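Local coordinates for acyl-CoA dehydrogenase (Bacillus anthracis, PDB 3OWA), which probably oxidises acyl-CoA thioesters to their enoyl-CoA forms, using a bound flavin-adenine dinucleotide as the electron acceptor, at residues Asp25-Pro30 with Thr513-Lys518; Asn313-Thr318 with Val529-Val534; Val325-Gly330 with Asn502-Glu507. All blocks are in the same frame, centred on the assembly; numbering follows the deposited sequence.

How the contacts relate
The three contacts show how a few long helices can hold a large helical region together: helices 490-520 and 526-554 both pack on helix 305-336. Contacts 2 and 3 both use helix 305-336, with about 14 Å between centres, while contacts 1 and 3 share helix 490-520, with about 12 Å between centres. Contact 1 touches contact 3 where CG1 of Val27 packs 3.7 Å from NE of Arg327. It also meets contact 2, about 16 Å away between centres, through a probable hydrogen bond of 2.7 Å between Thr513 OG1 and Thr532 OG1. Phe304, just before helix 305-336, and Ile307, in its first turn, line the flavin pocket; later turns carry contacts 2 and 3.

Contact 1 of 3, residues Asp25-Pro30 with Thr513-Lys518; sequences DQVFTP and TEKAIK
Val27 and Thr29 lie two apart in an irregular segment, 25-30, and both direct their CB atoms at the helical turn 513-518, where Lys515 answers them. The loop's extended backbone at Val27, Phe28 and Thr29 turns Phe28 away between them and presents the Val27 carbonyl to the helix. Lys515 NZ donates a hydrogen bond of 2.9 Å to Val27 O and meets it almost head-on, with a C=O...N angle of 172°. The lysine begins with CG anti to its backbone N (chi1 164°), then bends at chi2 and chi3, which brings its end to the Val27 carbonyl. Its CE packs 4.1 Å from CG2 of Val27 and 4.1 Å from CG2 of Thr29, so CE rests against two neighbouring methyl groups on its loop-facing side. The ammonium also forms a salt bridge to Asp32 OD2, and the same oxygen accepts from Thr29 N, tying loop and lysine to one acid. Asp25 OD2, 5.6 Å from Lys515 NZ, may add some favourable field. The contact fastens the segment preceding helix 35-52 onto helix 490-520; Val27 touches Arg327 and Pro30 touches Glu322, both of helix 305-336, while helix 526-554 packs against Thr513 and Ala516.

Contact 2 of 3, residues Asn313-Thr318 with Val529-Val534; sequences NMAAKT and VLYTEV
Tyr531 is the bump of this contact, and the small residues Ala315 and Ala316 form the shallow surface that receives it. Its CG stands anti to the carbonyl carbon (chi1 -70°), and the ring reaches out from helix 526-554 to lie along the backbone of helix 305-336. Tyr531 CE1 rests 3.7 Å from CB of Ala315, whereas CA of Ala316 comes obliquely to the ring, 3.7 Å from Tyr531 CD1. Over one ring face sits the Ala315 carbonyl oxygen, shifted toward the rim. A turn further on, CG1 of Val534 closes against CB of Ala316 at 4.3 Å, so the Ala316 methyl is met by both Val534 and Tyr531. With only methyl groups at 315 and 316, the CA atoms of Ala316 and Tyr531 stand just 4.7 Å apart and the axes of the two short helical segments pass 9.0 Å apart. The phenol hydroxyl bonds Thr596 O near the chain's end, and also Gln527 NE2; Ile585 of helix 578-592 touches Tyr531 as well. Crossing nearly at right angles (-92°), with an aromatic side chain set against two alanines, these segments join the two stretches that match the C-terminal dehydrogenase family, one helix from each, in the all-helical part of the fold.

Contact 3 of 3, residues Val325-Gly330 with Asn502-Glu507; sequences VYRTVG and NLYAME
Arg327 and Thr328, neighbours on helix 305-336, share the side chain of Tyr504 between them, and Arg327 continues past it to Glu507. The arginine holds the glutamate end-on: Arg327 NH2 lies 2.7 Å and Arg327 NH1 2.9 Å from the same oxygen, Glu507 OE2, in a salt bridge whose N-H...O bonds are both bent. OE2 sits almost in the guanidinium plane, but both nitrogens come to it from above the carboxylate plane, on the same face, the two flat groups being turned 58° apart. On the tyrosine side, Tyr504 CE1 lies over one face of the Arg327 guanidinium, 3.4 Å above its plane and offset toward the rim, with the planes inclined by 35°. Tyr504 OH is also 3.4 Å from CG of Arg327, and it forms a hydrogen bond of 2.7 Å with Thr328 OG1, which lies at the edge of the ring, in its plane.

The reach of Arg327 comes from a fully extended chain, with CG anti to the backbone N, and Glu507 is extended to meet it. A second shell fixes these groups: Ser508 OG bonds Arg327 NH1, Lys468 forms a salt bridge to Glu507 OE1, and Ser324 O binds Thr328 OG1. These partners probably help offset the charges in the buried setting. Around the contact, Phe17 of the N-terminal loop meets the Tyr504 ring and touches Arg327 and Glu507, Val27 touches Arg327, and helix 358-383 packs through Glu360 and Asn364 against Tyr504, where segments 325-330 and 502-507 run nearly perpendicular (87°).

Contact 1 of 3, residues Asp25-Pro30 with Thr513-Lys518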
loop_
_atom_site.group_PDB
_atom_site.type_symbol
_atom_site.label_atom_id
_atom_site.label_comp_id
_atom_site.label_asym_id
_atom_site.label_seq_id
_atom_site.Cartn_x
_atom_site.Cartn_y
_atom_site.Cartn_z
ATOM N N ASP A 25 -25.060 -25.693 3.151
ATOM C CA ASP A 25 -24.618 -26.982 3.674
ATOM C C ASP A 25 -23.258 -27.420 3.128
ATOM O O ASP A 25 -22.598 -28.270 3.720
ATOM C CB ASP A 25 -25.667 -28.063 3.392
ATOM C CG ASP A 25 -26.546 -28.338 4.583
ATOM O OD1 ASP A 25 -27.774 -28.145 4.456
ATOM O OD2 ASP A 25 -26.007 -28.748 5.645
ATOM N N GLN A 26 -22.832 -26.838 2.011
ATOM C CA GLN A 26 -21.550 -27.213 1.406
ATOM C C GLN A 26 -20.406 -26.255 1.766
ATOM O O GLN A 26 -19.332 -26.324 1.164
ATOM C CB GLN A 26 -21.682 -27.319 -0.107
ATOM C CG GLN A 26 -22.729 -28.342 -0.593
ATOM C CD GLN A 26 -23.060 -28.099 -2.028
ATOM O OE1 GLN A 26 -23.475 -27.008 -2.386
ATOM N NE2 GLN A 26 -22.837 -29.092 -2.873
ATOM N N VAL A 27 -20.632 -25.367 2.733
ATOM C CA VAL A 27 -19.539 -24.519 3.213
ATOM C C VAL A 27 -19.302 -24.655 4.707
ATOM O O VAL A 27 -20.248 -24.769 5.506
ATOM C CB VAL A 27 -19.716 -23.011 2.849
ATOM C CG1 VAL A 27 -19.806 -22.819 1.341
ATOM C CG2 VAL A 27 -20.919 -22.416 3.548
ATOM N N PHE A 28 -18.029 -24.649 5.072
ATOM C CA PHE A 28 -17.620 -24.583 6.467
ATOM C C PHE A 28 -17.369 -23.111 6.844
ATOM O O PHE A 28 -16.776 -22.364 6.065
ATOM C CB PHE A 28 -16.372 -25.450 6.703
ATOM C CG PHE A 28 -15.932 -25.491 8.138
ATOM C CD1 PHE A 28 -16.539 -26.368 9.031
ATOM C CD2 PHE A 28 -14.932 -24.636 8.597
ATOM C CE1 PHE A 28 -16.161 -26.402 10.369
ATOM C CE2 PHE A 28 -14.551 -24.646 9.928
ATOM C CZ PHE A 28 -15.160 -25.545 10.819
ATOM N N THR A 29 -17.847 -22.695 8.017
ATOM C CA THR A 29 -17.688 -21.315 8.475
ATOM C C THR A 29 -17.177 -21.282 9.922
ATOM O O THR A 29 -17.285 -22.271 10.624
ATOM C CB THR A 29 -19.034 -20.517 8.415
ATOM O OG1 THR A 29 -19.831 -20.872 9.532
ATOM C CG2 THR A 29 -19.805 -20.762 7.119
ATOM N N PRO A 30 -16.656 -20.126 10.380
ATOM C CA PRO A 30 -16.262 -20.080 11.786
ATOM C C PRO A 30 -17.386 -20.420 12.778
ATOM O O PRO A 30 -17.091 -20.832 13.908
ATOM C CB PRO A 30 -15.768 -18.641 11.969
ATOM C CG PRO A 30 -15.240 -18.229 10.585
ATOM C CD PRO A 30 -16.132 -18.975 9.607
ATOM N N THR A 513 -23.164 -15.752 5.758
ATOM C CA THR A 513 -24.200 -14.921 6.351
ATOM C C THR A 513 -25.582 -15.650 6.242
ATOM O O THR A 513 -26.354 -15.691 7.196
ATOM C CB THR A 513 -24.222 -13.511 5.708
ATOM O OG1 THR A 513 -22.900 -12.916 5.791
ATOM C CG2 THR A 513 -25.269 -12.616 6.384
ATOM N N GLU A 514 -25.847 -16.236 5.082
ATOM C CA GLU A 514 -27.061 -17.005 4.846
ATOM C C GLU A 514 -27.173 -18.148 5.847
ATOM O O GLU A 514 -28.230 -18.344 6.471
ATOM C CB GLU A 514 -27.039 -17.551 3.421
ATOM C CG GLU A 514 -28.370 -18.118 2.949
ATOM C CD GLU A 514 -28.274 -18.791 1.575
ATOM O OE1 GLU A 514 -27.486 -18.308 0.716
ATOM O OE2 GLU A 514 -28.982 -19.815 1.370
ATOM N N LYS A 515 -26.079 -18.889 6.025
ATOM C CA LYS A 515 -26.054 -19.954 7.014
ATOM C C LYS A 515 -26.331 -19.458 8.442
ATOM O O LYS A 515 -27.097 -20.089 9.185
ATOM C CB LYS A 515 -24.745 -20.760 6.936
ATOM C CG LYS A 515 -24.503 -21.608 8.182
ATOM C CD LYS A 515 -24.219 -23.059 7.892
ATOM C CE LYS A 515 -23.045 -23.269 7.000
ATOM N NZ LYS A 515 -22.527 -24.651 7.247
ATOM N N ALA A 516 -25.730 -18.329 8.809
ATOM C CA ALA A 516 -25.924 -17.736 10.124
ATOM C C ALA A 516 -27.390 -17.388 10.368
ATOM O O ALA A 516 -27.934 -17.669 11.435
ATOM C CB ALA A 516 -25.077 -16.516 10.283
ATOM N N ILE A 517 -28.005 -16.775 9.365
ATOM C CA ILE A 517 -29.397 -16.361 9.436
ATOM C C ILE A 517 -30.265 -17.592 9.739
ATOM O O ILE A 517 -31.018 -17.595 10.707
ATOM C CB ILE A 517 -29.823 -15.602 8.158
ATOM C CG1 ILE A 517 -29.163 -14.221 8.135
ATOM C CG2 ILE A 517 -31.392 -15.459 8.053
ATOM C CD1 ILE A 517 -29.179 -13.573 6.804
ATOM N N LYS A 518 -30.081 -18.645 8.949
ATOM C CA LYS A 518 -30.842 -19.873 9.075
ATOM C C LYS A 518 -30.528 -20.600 10.353
ATOM O O LYS A 518 -31.295 -21.457 10.774
ATOM C CB LYS A 518 -30.587 -20.765 7.866
ATOM C CG LYS A 518 -30.754 -19.950 6.581
ATOM C CD LYS A 518 -31.142 -20.749 5.350
ATOM C CE LYS A 518 -31.338 -19.786 4.182
ATOM N NZ LYS A 518 -31.246 -20.422 2.839
#

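Contact 2 of 3, residues Asn313-Thr318 with Val529-Val534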
loop_
_atom_site.group_PDB
_atom_site.type_symbol
_atom_site.label_atom_id
_atom_site.label_comp_id
_atom_site.label_asym_id
_atom_site.label_seq_id
_atom_site.Cartn_x
_atom_site.Cartn_y
_atom_site.Cartn_z
ATOM N N ASN A 313 -14.430 -0.440 6.191
ATOM C CA ASN A 313 -13.828 -1.068 5.036
ATOM C C ASN A 313 -12.906 -2.185 5.499
ATOM O O ASN A 313 -12.934 -3.289 4.967
ATOM C CB ASN A 313 -13.026 -0.045 4.202
ATOM C CG ASN A 313 -13.908 0.923 3.440
ATOM O OD1 ASN A 313 -15.071 0.645 3.190
ATOM N ND2 ASN A 313 -13.330 2.081 3.047
HETATM N N MSE A 314 -12.126 -1.898 6.535
HETATM C CA MSE A 314 -11.167 -2.863 7.072
HETATM C C MSE A 314 -11.903 -4.107 7.557
HETATM O O MSE A 314 -11.495 -5.227 7.232
HETATM C CB MSE A 314 -10.375 -2.263 8.218
HETATM C CG MSE A 314 -9.408 -1.146 7.748
HETATM SE SE MSE A 314 -8.926 -0.037 9.285
HETATM C CE MSE A 314 -7.772 -1.272 10.211
ATOM N N ALA A 315 -12.978 -3.886 8.312
ATOM C CA ALA A 315 -13.732 -4.994 8.911
ATOM C C ALA A 315 -14.496 -5.816 7.868
ATOM O O ALA A 315 -14.592 -7.026 7.996
ATOM C CB ALA A 315 -14.647 -4.485 9.940
ATOM N N ALA A 316 -15.037 -5.151 6.846
ATOM C CA ALA A 316 -15.790 -5.852 5.816
ATOM C C ALA A 316 -14.907 -6.723 4.930
ATOM O O ALA A 316 -15.262 -7.843 4.607
ATOM C CB ALA A 316 -16.609 -4.889 4.984
ATOM N N LYS A 317 -13.774 -6.186 4.501
ATOM C CA LYS A 317 -12.746 -7.011 3.844
ATOM C C LYS A 317 -12.280 -8.171 4.694
ATOM O O LYS A 317 -12.142 -9.270 4.185
ATOM C CB LYS A 317 -11.544 -6.136 3.451
ATOM C CG LYS A 317 -11.906 -5.079 2.398
ATOM C CD LYS A 317 -10.653 -4.211 2.174
ATOM C CE LYS A 317 -10.944 -2.995 1.297
ATOM N NZ LYS A 317 -11.285 -3.440 -0.127
ATOM N N THR A 318 -12.048 -7.942 5.984
ATOM C CA THR A 318 -11.578 -9.010 6.873
ATOM C C THR A 318 -12.648 -10.114 7.002
ATOM O O THR A 318 -12.315 -11.302 7.039
ATOM C CB THR A 318 -11.275 -8.459 8.273
ATOM O OG1 THR A 318 -10.192 -7.537 8.203
ATOM C CG2 THR A 318 -10.887 -9.590 9.284
ATOM N N VAL A 529 -24.731 -9.219 7.811
ATOM C CA VAL A 529 -25.522 -8.779 6.663
ATOM C C VAL A 529 -24.913 -7.504 6.092
ATOM O O VAL A 529 -24.757 -7.380 4.877
ATOM C CB VAL A 529 -27.013 -8.559 7.020
ATOM C CG1 VAL A 529 -27.740 -7.712 5.950
ATOM C CG2 VAL A 529 -27.718 -9.887 7.212
ATOM N N LEU A 530 -24.581 -6.576 6.985
ATOM C CA LEU A 530 -23.955 -5.310 6.640
ATOM C C LEU A 530 -22.606 -5.475 5.925
ATOM O O LEU A 530 -22.410 -4.883 4.874
ATOM C CB LEU A 530 -23.815 -4.438 7.898
ATOM C CG LEU A 530 -25.140 -3.819 8.423
ATOM C CD1 LEU A 530 -24.882 -3.102 9.727
ATOM C CD2 LEU A 530 -25.815 -2.893 7.408
ATOM N N TYR A 531 -21.719 -6.301 6.479
ATOM C CA TYR A 531 -20.417 -6.574 5.849
ATOM C C TYR A 531 -20.672 -7.081 4.447
ATOM O O TYR A 531 -20.028 -6.656 3.507
ATOM C CB TYR A 531 -19.629 -7.674 6.583
ATOM C CG TYR A 531 -19.071 -7.355 7.954
ATOM C CD1 TYR A 531 -18.603 -6.076 8.263
ATOM C CD2 TYR A 531 -18.975 -8.350 8.926
ATOM C CE1 TYR A 531 -18.057 -5.799 9.501
ATOM C CE2 TYR A 531 -18.422 -8.080 10.191
ATOM C CZ TYR A 531 -17.995 -6.788 10.472
ATOM O OH TYR A 531 -17.468 -6.473 11.701
ATOM N N THR A 532 -21.631 -8.006 4.339
ATOM C CA THR A 532 -21.960 -8.675 3.080
ATOM C C THR A 532 -22.492 -7.734 2.004
ATOM O O THR A 532 -22.020 -7.794 0.857
ATOM C CB THR A 532 -22.931 -9.855 3.330
ATOM O OG1 THR A 532 -22.291 -10.763 4.225
ATOM C CG2 THR A 532 -23.246 -10.602 2.037
ATOM N N GLU A 533 -23.447 -6.866 2.367
ATOM C CA GLU A 533 -24.002 -5.879 1.427
ATOM C C GLU A 533 -22.938 -4.941 0.876
ATOM O O GLU A 533 -22.847 -4.694 -0.335
ATOM C CB GLU A 533 -25.087 -5.056 2.123
ATOM C CG GLU A 533 -26.380 -5.842 2.299
ATOM C CD GLU A 533 -27.368 -5.179 3.239
ATOM O OE1 GLU A 533 -26.965 -4.313 4.057
ATOM O OE2 GLU A 533 -28.566 -5.529 3.150
ATOM N N VAL A 534 -22.121 -4.441 1.795
ATOM C CA VAL A 534 -21.120 -3.445 1.500
ATOM C C VAL A 534 -19.979 -4.082 0.678
ATOM O O VAL A 534 -19.574 -3.526 -0.341
ATOM C CB VAL A 534 -20.616 -2.833 2.849
ATOM C CG1 VAL A 534 -19.212 -2.343 2.750
ATOM C CG2 VAL A 534 -21.600 -1.724 3.328
#

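Contact 3 of 3, residues Val325-Gly330 with Asn502-Glu507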
loop_
_atom_site.group_PDB
_atom_site.type_symbol
_atom_site.label_atom_id
_atom_site.label_comp_id
_atom_site.label_asym_id
_atom_site.label_seq_id
_atom_site.Cartn_x
_atom_site.Cartn_y
_atom_site.Cartn_z
ATOM N N VAL A 325 -11.307 -18.022 3.566
ATOM C CA VAL A 325 -10.190 -18.874 4.016
ATOM C C VAL A 325 -10.695 -20.127 4.750
ATOM O O VAL A 325 -10.218 -21.232 4.477
ATOM C CB VAL A 325 -9.136 -18.095 4.870
ATOM C CG1 VAL A 325 -8.063 -19.005 5.351
ATOM C CG2 VAL A 325 -8.469 -17.009 4.027
ATOM N N TYR A 326 -11.615 -19.960 5.699
ATOM C CA TYR A 326 -12.120 -21.110 6.453
ATOM C C TYR A 326 -13.015 -22.023 5.619
ATOM O O TYR A 326 -13.100 -23.205 5.892
ATOM C CB TYR A 326 -12.796 -20.701 7.768
ATOM C CG TYR A 326 -11.759 -20.444 8.833
ATOM C CD1 TYR A 326 -11.354 -19.137 9.154
ATOM C CD2 TYR A 326 -11.130 -21.511 9.472
ATOM C CE1 TYR A 326 -10.349 -18.921 10.125
ATOM C CE2 TYR A 326 -10.151 -21.315 10.433
ATOM C CZ TYR A 326 -9.760 -20.018 10.744
ATOM O OH TYR A 326 -8.790 -19.840 11.690
ATOM N N ARG A 327 -13.628 -21.461 4.587
ATOM C CA ARG A 327 -14.302 -22.241 3.575
ATOM C C ARG A 327 -13.306 -23.210 2.959
ATOM O O ARG A 327 -13.591 -24.385 2.848
ATOM C CB ARG A 327 -14.891 -21.334 2.493
ATOM C CG ARG A 327 -15.507 -22.084 1.310
ATOM C CD ARG A 327 -16.252 -21.146 0.400
ATOM N NE ARG A 327 -16.913 -21.824 -0.712
ATOM C CZ ARG A 327 -17.569 -21.205 -1.692
ATOM N NH1 ARG A 327 -17.666 -19.872 -1.723
ATOM N NH2 ARG A 327 -18.126 -21.928 -2.651
ATOM N N THR A 328 -12.142 -22.713 2.535
ATOM C CA THR A 328 -11.139 -23.574 1.941
ATOM C C THR A 328 -10.649 -24.647 2.929
ATOM O O THR A 328 -10.496 -25.826 2.552
ATOM C CB THR A 328 -9.948 -22.726 1.418
ATOM O OG1 THR A 328 -10.421 -21.824 0.421
ATOM C CG2 THR A 328 -8.876 -23.599 0.802
ATOM N N VAL A 329 -10.380 -24.234 4.173
ATOM C CA VAL A 329 -9.951 -25.163 5.220
ATOM C C VAL A 329 -11.022 -26.253 5.380
ATOM O O VAL A 329 -10.707 -27.450 5.413
ATOM C CB VAL A 329 -9.666 -24.442 6.566
ATOM C CG1 VAL A 329 -9.214 -25.439 7.609
ATOM C CG2 VAL A 329 -8.562 -23.334 6.388
ATOM N N GLY A 330 -12.290 -25.827 5.421
ATOM C CA GLY A 330 -13.425 -26.746 5.421
ATOM C C GLY A 330 -13.487 -27.729 4.262
ATOM O O GLY A 330 -13.860 -28.884 4.469
ATOM N N ASN A 502 -12.591 -12.211 -6.531
ATOM C CA ASN A 502 -13.697 -11.431 -5.971
ATOM C C ASN A 502 -14.952 -12.250 -5.833
ATOM O O ASN A 502 -15.633 -12.167 -4.824
ATOM C CB ASN A 502 -13.965 -10.179 -6.809
ATOM C CG ASN A 502 -13.082 -9.015 -6.396
ATOM O OD1 ASN A 502 -12.383 -9.065 -5.384
ATOM N ND2 ASN A 502 -13.106 -7.971 -7.182
ATOM N N LEU A 503 -15.238 -13.063 -6.844
ATOM C CA LEU A 503 -16.390 -13.965 -6.795
ATOM C C LEU A 503 -16.375 -14.954 -5.600
ATOM O O LEU A 503 -17.381 -15.116 -4.890
ATOM C CB LEU A 503 -16.541 -14.681 -8.149
ATOM C CG LEU A 503 -17.415 -15.913 -8.071
ATOM C CD1 LEU A 503 -18.860 -15.472 -8.166
ATOM C CD2 LEU A 503 -17.036 -16.936 -9.137
ATOM N N TYR A 504 -15.234 -15.599 -5.387
ATOM C CA TYR A 504 -15.036 -16.528 -4.269
ATOM C C TYR A 504 -15.217 -15.853 -2.903
ATOM O O TYR A 504 -15.853 -16.402 -2.000
ATOM C CB TYR A 504 -13.640 -17.199 -4.359
ATOM C CG TYR A 504 -13.425 -18.357 -3.412
ATOM C CD1 TYR A 504 -14.301 -19.453 -3.403
ATOM C CD2 TYR A 504 -12.357 -18.364 -2.524
ATOM C CE1 TYR A 504 -14.116 -20.526 -2.539
ATOM C CE2 TYR A 504 -12.151 -19.436 -1.655
ATOM C CZ TYR A 504 -13.043 -20.519 -1.672
ATOM O OH TYR A 504 -12.847 -21.575 -0.806
ATOM N N ALA A 505 -14.653 -14.671 -2.740
ATOM C CA ALA A 505 -14.840 -13.940 -1.488
ATOM C C ALA A 505 -16.314 -13.515 -1.287
ATOM O O ALA A 505 -16.864 -13.650 -0.180
ATOM C CB ALA A 505 -13.918 -12.721 -1.455
HETATM N N MSE A 506 -16.941 -13.013 -2.347
HETATM C CA MSE A 506 -18.366 -12.607 -2.301
HETATM C C MSE A 506 -19.255 -13.766 -1.922
HETATM O O MSE A 506 -20.072 -13.649 -1.024
HETATM C CB MSE A 506 -18.834 -12.090 -3.657
HETATM C CG MSE A 506 -18.335 -10.723 -4.021
HETATM SE SE MSE A 506 -18.921 -10.289 -5.807
HETATM C CE MSE A 506 -20.830 -10.245 -5.516
ATOM N N GLU A 507 -19.113 -14.887 -2.624
ATOM C CA GLU A 507 -19.938 -16.071 -2.342
ATOM C C GLU A 507 -19.719 -16.609 -0.926
ATOM O O GLU A 507 -20.667 -17.008 -0.245
ATOM C CB GLU A 507 -19.673 -17.162 -3.384
ATOM C CG GLU A 507 -20.512 -18.425 -3.185
ATOM C CD GLU A 507 -20.180 -19.566 -4.172
ATOM O OE1 GLU A 507 -21.121 -20.100 -4.805
ATOM O OE2 GLU A 507 -18.989 -19.947 -4.316
#